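Putative succinylglutamate desuccinylase / aspartoacylase (PDB 3FMC) is a putative zinc-dependent hydrolase of the succinylglutamate desuccinylase/aspartoacylase family, whose named members remove acyl groups from amino acids. Local coordinates at the interface of chains A and B. Numbering follows the deposited sequence. Chains: chain A/B, Putative succinylglutamate desuccinylase / aspartoacylase.

Contact 1: the interface of chains A and B. Residues chain A 50-51, 54, 57, 249, 251; chain B 321, 323, 326, 331-332.
The backbone oxygen of A:Asn50 is covered by the branched end of B:Leu323. A:Asn50 O lies 3.4 Å from B:Leu323 CD2, with CG and CD1 also close. This is carbon packing against a carbonyl, because no hydrogen bond crosses the patch. A:Tyr54 is the central side chain. Its CG is anti to the backbone N (chi1 175°), which carries the ring away from its helix and in among the side chains of chain B. B:Leu321 CD1 presses on one face of this ring near the rim, 3.8 Å from A:Tyr54 CD1. The other methyl of B:Leu321, CD2, packs against CA and CB of A:Ala51. At the tip, the hydroxyl OH of A:Tyr54 touches B:Leu332 CD2 at 3.6 Å. The B:Glu331 carboxylate plane is nearly perpendicular to the A:Tyr54 ring, and its CG and CD pack near A:Tyr54 CE1.

The two tyrosines cross at about a right angle. A:Tyr54 CD1 meets the edge of the B:Tyr326 ring in its plane, 3.7 Å from B:Tyr326 CE1. One face of B:Tyr326 takes the selenomethionine A:Met57. The A:Met57 chain bends at chi3 (-62°) and sets its methyl CE over the B:Tyr326 ring, 3.5 Å from its centroid, as a CH-pi contact. B:Glu331 OE1 lies over the opposite face, offset toward the rim. An alanine in place of B:Tyr326 would probably leave A:Met57 CE without its aromatic face and open a gap beside A:Tyr54. Further along, A:Leu251 and B:Leu332 meet tip to tip, with their CD1 methyls 3.8 Å apart.

The patch is an apolar part of a two-fold interface, and its twin has the chains exchanged. Chain A supplies one side of helix 48-60 and the start of helix 251-267. Chain B supplies the 3-10 helix 323-325, the end of strand 316-321, B:Glu331 and the start of strand 332-336.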
loop_
_atom_site.group_PDB
_atom_site.type_symbol
_atom_site.label_atom_id
_atom_site.label_comp_id
_atom_site.label_asym_id
_atom_site.label_seq_id
_atom_site.Cartn_x
_atom_site.Cartn_y
_atom_site.Cartn_z
ATOM N N ASN A 50 14.885 18.453 -6.287
ATOM C CA ASN A 50 14.262 19.747 -6.007
ATOM C C ASN A 50 15.298 20.703 -5.386
ATOM O O ASN A 50 15.352 21.878 -5.724
ATOM C CB ASN A 50 13.097 19.579 -5.064
ATOM C CG ASN A 50 11.978 18.774 -5.679
ATOM O OD1 ASN A 50 11.522 19.056 -6.811
ATOM N ND2 ASN A 50 11.576 17.714 -4.975
ATOM N N ALA A 51 16.087 20.165 -4.446
ATOM C CA ALA A 51 17.159 20.935 -3.815
ATOM C C ALA A 51 18.222 21.348 -4.835
ATOM O O ALA A 51 18.714 22.477 -4.771
ATOM C CB ALA A 51 17.749 20.161 -2.629
ATOM N N TYR A 54 16.704 24.206 -6.761
ATOM C CA TYR A 54 16.759 25.372 -5.868
ATOM C C TYR A 54 18.141 26.028 -5.919
ATOM O O TYR A 54 18.279 27.229 -6.181
ATOM C CB TYR A 54 16.450 24.966 -4.437
ATOM C CG TYR A 54 16.609 26.102 -3.419
ATOM C CD1 TYR A 54 15.584 27.006 -3.192
ATOM C CD2 TYR A 54 17.783 26.235 -2.672
ATOM C CE1 TYR A 54 15.717 28.017 -2.268
ATOM C CE2 TYR A 54 17.928 27.243 -1.776
ATOM C CZ TYR A 54 16.889 28.127 -1.572
ATOM O OH TYR A 54 17.030 29.117 -0.654
HETATM N N MSE A 57 19.012 27.559 -9.433
HETATM C CA MSE A 57 18.344 28.824 -9.663
HETATM C C MSE A 57 18.987 29.932 -8.829
HETATM O O MSE A 57 19.130 31.039 -9.321
HETATM C CB MSE A 57 16.827 28.719 -9.431
HETATM C CG MSE A 57 16.180 27.801 -10.443
HETATM SE SE MSE A 57 14.216 27.941 -10.381
HETATM C CE MSE A 57 13.962 27.334 -8.601
ATOM N N ILE A 249 16.915 15.257 1.610
ATOM C CA ILE A 249 17.223 16.599 1.138
ATOM C C ILE A 249 18.572 16.945 1.810
ATOM O O ILE A 249 18.714 16.814 3.038
ATOM C CB ILE A 249 16.193 17.658 1.517
ATOM C CG1 ILE A 249 14.843 17.385 0.859
ATOM C CG2 ILE A 249 16.745 19.060 1.183
ATOM C CD1 ILE A 249 14.822 17.584 -0.661
ATOM N N LEU A 251 21.052 20.104 1.259
ATOM C CA LEU A 251 21.303 21.349 0.520
ATOM C C LEU A 251 22.761 21.589 0.122
ATOM O O LEU A 251 23.021 22.116 -0.966
ATOM C CB LEU A 251 20.711 22.548 1.287
ATOM C CG LEU A 251 19.169 22.655 1.170
ATOM C CD1 LEU A 251 18.629 23.673 2.175
ATOM C CD2 LEU A 251 18.841 23.037 -0.234
ATOM N N LEU B 321 11.904 23.075 2.798
ATOM C CA LEU B 321 12.147 23.517 1.436
ATOM C C LEU B 321 10.878 23.392 0.598
ATOM O O LEU B 321 10.243 22.334 0.546
ATOM C CB LEU B 321 13.267 22.683 0.821
ATOM C CG LEU B 321 13.676 22.973 -0.623
ATOM C CD1 LEU B 321 14.342 24.391 -0.734
ATOM C CD2 LEU B 321 14.580 21.831 -1.170
ATOM N N LEU B 323 9.822 24.308 -3.202
ATOM C CA LEU B 323 10.118 24.737 -4.582
ATOM C C LEU B 323 8.916 25.354 -5.298
ATOM O O LEU B 323 9.070 26.094 -6.252
ATOM C CB LEU B 323 10.663 23.601 -5.449
ATOM C CG LEU B 323 12.194 23.476 -5.396
ATOM C CD1 LEU B 323 12.826 24.679 -6.160
ATOM C CD2 LEU B 323 12.753 23.323 -3.980
ATOM N N TYR B 326 9.184 29.160 -4.583
ATOM C CA TYR B 326 10.448 29.780 -4.897
ATOM C C TYR B 326 10.230 31.240 -5.248
ATOM O O TYR B 326 9.322 31.556 -6.013
ATOM C CB TYR B 326 11.122 29.129 -6.082
ATOM C CG TYR B 326 12.507 29.657 -6.292
ATOM C CD1 TYR B 326 13.553 29.206 -5.501
ATOM C CD2 TYR B 326 12.784 30.627 -7.262
ATOM C CE1 TYR B 326 14.855 29.691 -5.672
ATOM C CE2 TYR B 326 14.097 31.129 -7.436
ATOM C CZ TYR B 326 15.109 30.657 -6.622
ATOM O OH TYR B 326 16.393 31.093 -6.736
ATOM N N GLU B 331 10.138 29.972 0.535
ATOM C CA GLU B 331 10.893 28.977 -0.285
ATOM C C GLU B 331 11.766 28.049 0.580
ATOM O O GLU B 331 12.007 26.860 0.238
ATOM C CB GLU B 331 11.734 29.695 -1.360
ATOM C CG GLU B 331 12.888 30.490 -0.808
ATOM C CD GLU B 331 13.558 31.403 -1.816
ATOM O OE1 GLU B 331 13.151 31.495 -3.002
ATOM O OE2 GLU B 331 14.513 32.055 -1.385
ATOM N N LEU B 332 12.286 28.590 1.682
ATOM C CA LEU B 332 13.134 27.801 2.601
ATOM C C LEU B 332 13.022 28.442 3.951
ATOM O O LEU B 332 13.408 29.591 4.101
ATOM C CB LEU B 332 14.594 27.794 2.144
ATOM C CG LEU B 332 15.629 27.029 2.988
ATOM C CD1 LEU B 332 15.366 25.539 2.955
ATOM C CD2 LEU B 332 17.041 27.283 2.481
#

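Contact 2: the interface of chains A and B. Residues chain A 300-301, 349-351; chain B 47, 88, 247-249.
The side-chain hydroxyl of A:Ser349 donates a short hydrogen bond to the carboxylate of B:Glu247, with OG 2.6 Å from OE1. It comes from the syn side, 33° out of the carboxylate plane. A:Ser349 OG is anti to its own backbone N (chi1 163°), which points the hydroxyl at chain B. The next backbone amide, A:Ala350 N, also donates to B:Glu247 OE1, at 3.2 Å. One carboxylate oxygen thus takes two donors from neighbouring residues of the partner.

Apolar contacts flank this polar pair. A:Ala350 CB rests on the backbone joining B:Glu247 to B:Arg248, 3.6 Å from B:Arg248 CA. The same methyl touches B:Val47 CG2. The side chain of selenomethionine A:Met300 crosses B:Val47 obliquely, with SE 3.5 Å from B:Val47 CG1. CB of A:Met300 packs more loosely on B:Ile249 CG1.

The second shell fixes the acceptor. B:Glu247 bends at chi2 (-68°), and its far oxygen turns to its own chain. B:Glu247 OE2 accepts from B:Thr88 N, and from B:Thr88 OG1 on the syn side at 2.7 Å. With both oxygens bonded, the carboxylate is unlikely to turn freely. The four donors would probably favour its charged form. B:Thr88 OG1 also lies near the hydroxyls of A:Ser351 and A:Ser349, at weak hydrogen-bond range that would compete with the bonds to the carboxylate.

B:Val47 directly follows the HxxE zinc-binding motif of this family. The interface thus includes a residue next to the metal-binding segment, and the loop 349-350 of one subunit could help hold the other subunit's loops in shape. At the far end of the patch, water 1 bridges A:Val301 O and B:Ile249 N, lying 2.6 Å from A:Val301 O.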
loop_
_atom_site.group_PDB
_atom_site.type_symbol
_atom_site.label_atom_id
_atom_site.label_comp_id
_atom_site.label_asym_id
_atom_site.label_seq_id
_atom_site.Cartn_x
_atom_site.Cartn_y
_atom_site.Cartn_z
HETATM N N MSE A 300 17.496 -11.505 6.417
HETATM C CA MSE A 300 17.764 -10.159 6.932
HETATM C C MSE A 300 19.124 -9.691 6.427
HETATM O O MSE A 300 20.105 -10.441 6.489
HETATM C CB MSE A 300 17.788 -10.170 8.469
HETATM C CG MSE A 300 16.593 -10.814 9.130
HETATM SE SE MSE A 300 15.062 -9.695 9.331
HETATM C CE MSE A 300 13.671 -11.039 9.051
ATOM N N VAL A 301 19.375 -8.520 6.061
ATOM C CA VAL A 301 20.528 -8.070 5.286
ATOM C C VAL A 301 21.346 -6.942 5.915
ATOM O O VAL A 301 20.806 -5.867 6.256
ATOM C CB VAL A 301 20.033 -7.579 3.882
ATOM C CG1 VAL A 301 21.191 -7.070 3.027
ATOM C CG2 VAL A 301 19.273 -8.695 3.128
ATOM N N SER A 349 15.740 -1.434 2.160
ATOM C CA SER A 349 15.189 -2.172 3.272
ATOM C C SER A 349 16.183 -3.297 3.617
ATOM O O SER A 349 17.047 -3.643 2.796
ATOM C CB SER A 349 13.764 -2.660 2.885
ATOM O OG SER A 349 13.264 -3.690 3.703
ATOM N N ALA A 350 16.120 -3.806 4.834
ATOM C CA ALA A 350 17.050 -4.850 5.336
ATOM C C ALA A 350 16.446 -6.246 5.371
ATOM O O ALA A 350 16.981 -7.119 6.041
ATOM C CB ALA A 350 17.535 -4.479 6.750
ATOM N N SER A 351 15.258 -6.421 4.793
ATOM C CA SER A 351 14.623 -7.708 4.769
ATOM C C SER A 351 14.192 -7.967 3.337
ATOM O O SER A 351 13.528 -7.121 2.685
ATOM C CB SER A 351 13.483 -7.809 5.751
ATOM O OG SER A 351 12.545 -6.754 5.613
ATOM N N VAL B 47 13.848 -4.740 12.347
ATOM C CA VAL B 47 14.582 -5.988 12.225
ATOM C C VAL B 47 15.847 -6.086 13.072
ATOM O O VAL B 47 16.325 -7.168 13.293
ATOM C CB VAL B 47 14.860 -6.339 10.728
ATOM C CG1 VAL B 47 13.503 -6.594 9.965
ATOM C CG2 VAL B 47 15.712 -5.277 10.004
ATOM N N THR B 88 9.230 -2.018 4.443
ATOM C CA THR B 88 8.426 -3.044 5.097
ATOM C C THR B 88 7.236 -2.323 5.721
ATOM O O THR B 88 7.401 -1.436 6.567
ATOM C CB THR B 88 9.215 -3.801 6.196
ATOM O OG1 THR B 88 10.476 -4.262 5.689
ATOM C CG2 THR B 88 8.421 -4.961 6.704
ATOM N N GLU B 247 14.627 -0.851 9.589
ATOM C CA GLU B 247 15.079 -1.259 8.259
ATOM C C GLU B 247 16.598 -1.369 8.123
ATOM O O GLU B 247 17.192 -0.981 7.098
ATOM C CB GLU B 247 14.561 -0.251 7.212
ATOM C CG GLU B 247 13.076 -0.284 7.014
ATOM C CD GLU B 247 12.636 -1.587 6.353
ATOM O OE1 GLU B 247 13.507 -2.438 5.989
ATOM O OE2 GLU B 247 11.469 -1.743 6.173
ATOM N N ARG B 248 17.199 -1.948 9.155
ATOM C CA ARG B 248 18.628 -2.059 9.213
ATOM C C ARG B 248 19.057 -3.194 10.116
ATOM O O ARG B 248 18.398 -3.486 11.120
ATOM C CB ARG B 248 19.186 -0.770 9.786
ATOM C CG ARG B 248 18.627 -0.449 11.111
ATOM C CD ARG B 248 19.297 0.733 11.758
ATOM N NE ARG B 248 20.444 0.384 12.575
ATOM C CZ ARG B 248 20.412 -0.024 13.847
ATOM N NH1 ARG B 248 19.267 -0.197 14.523
ATOM N NH2 ARG B 248 21.577 -0.258 14.446
ATOM N N ILE B 249 20.171 -3.818 9.733
ATOM C CA ILE B 249 20.835 -4.864 10.522
ATOM C C ILE B 249 22.270 -4.347 10.664
ATOM O O ILE B 249 22.878 -3.966 9.672
ATOM C CB ILE B 249 20.883 -6.200 9.799
ATOM C CG1 ILE B 249 19.453 -6.779 9.673
ATOM C CG2 ILE B 249 21.831 -7.217 10.519
ATOM C CD1 ILE B 249 18.734 -7.114 11.012
HETATM O O HOH W 1 20.865 -3.332 6.758
#

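The C-alpha centres of contact 1 and contact 2 are about 31 Å apart. Both belong to one two-fold interface, so each has a twin with the chains exchanged. Ile249 serves in both, from chain A in contact 1 and from chain B in contact 2. In each, residues from the 47-57 and 247-251 regions of one chain meet residues numbered 300 and above of the other. Contact 1 is apolar packing, while contact 2 adds hydrogen bonds that could set the register. The reciprocal pairing suggests a dimer within the deposited tetramer, though the structure alone does not show the state in solution.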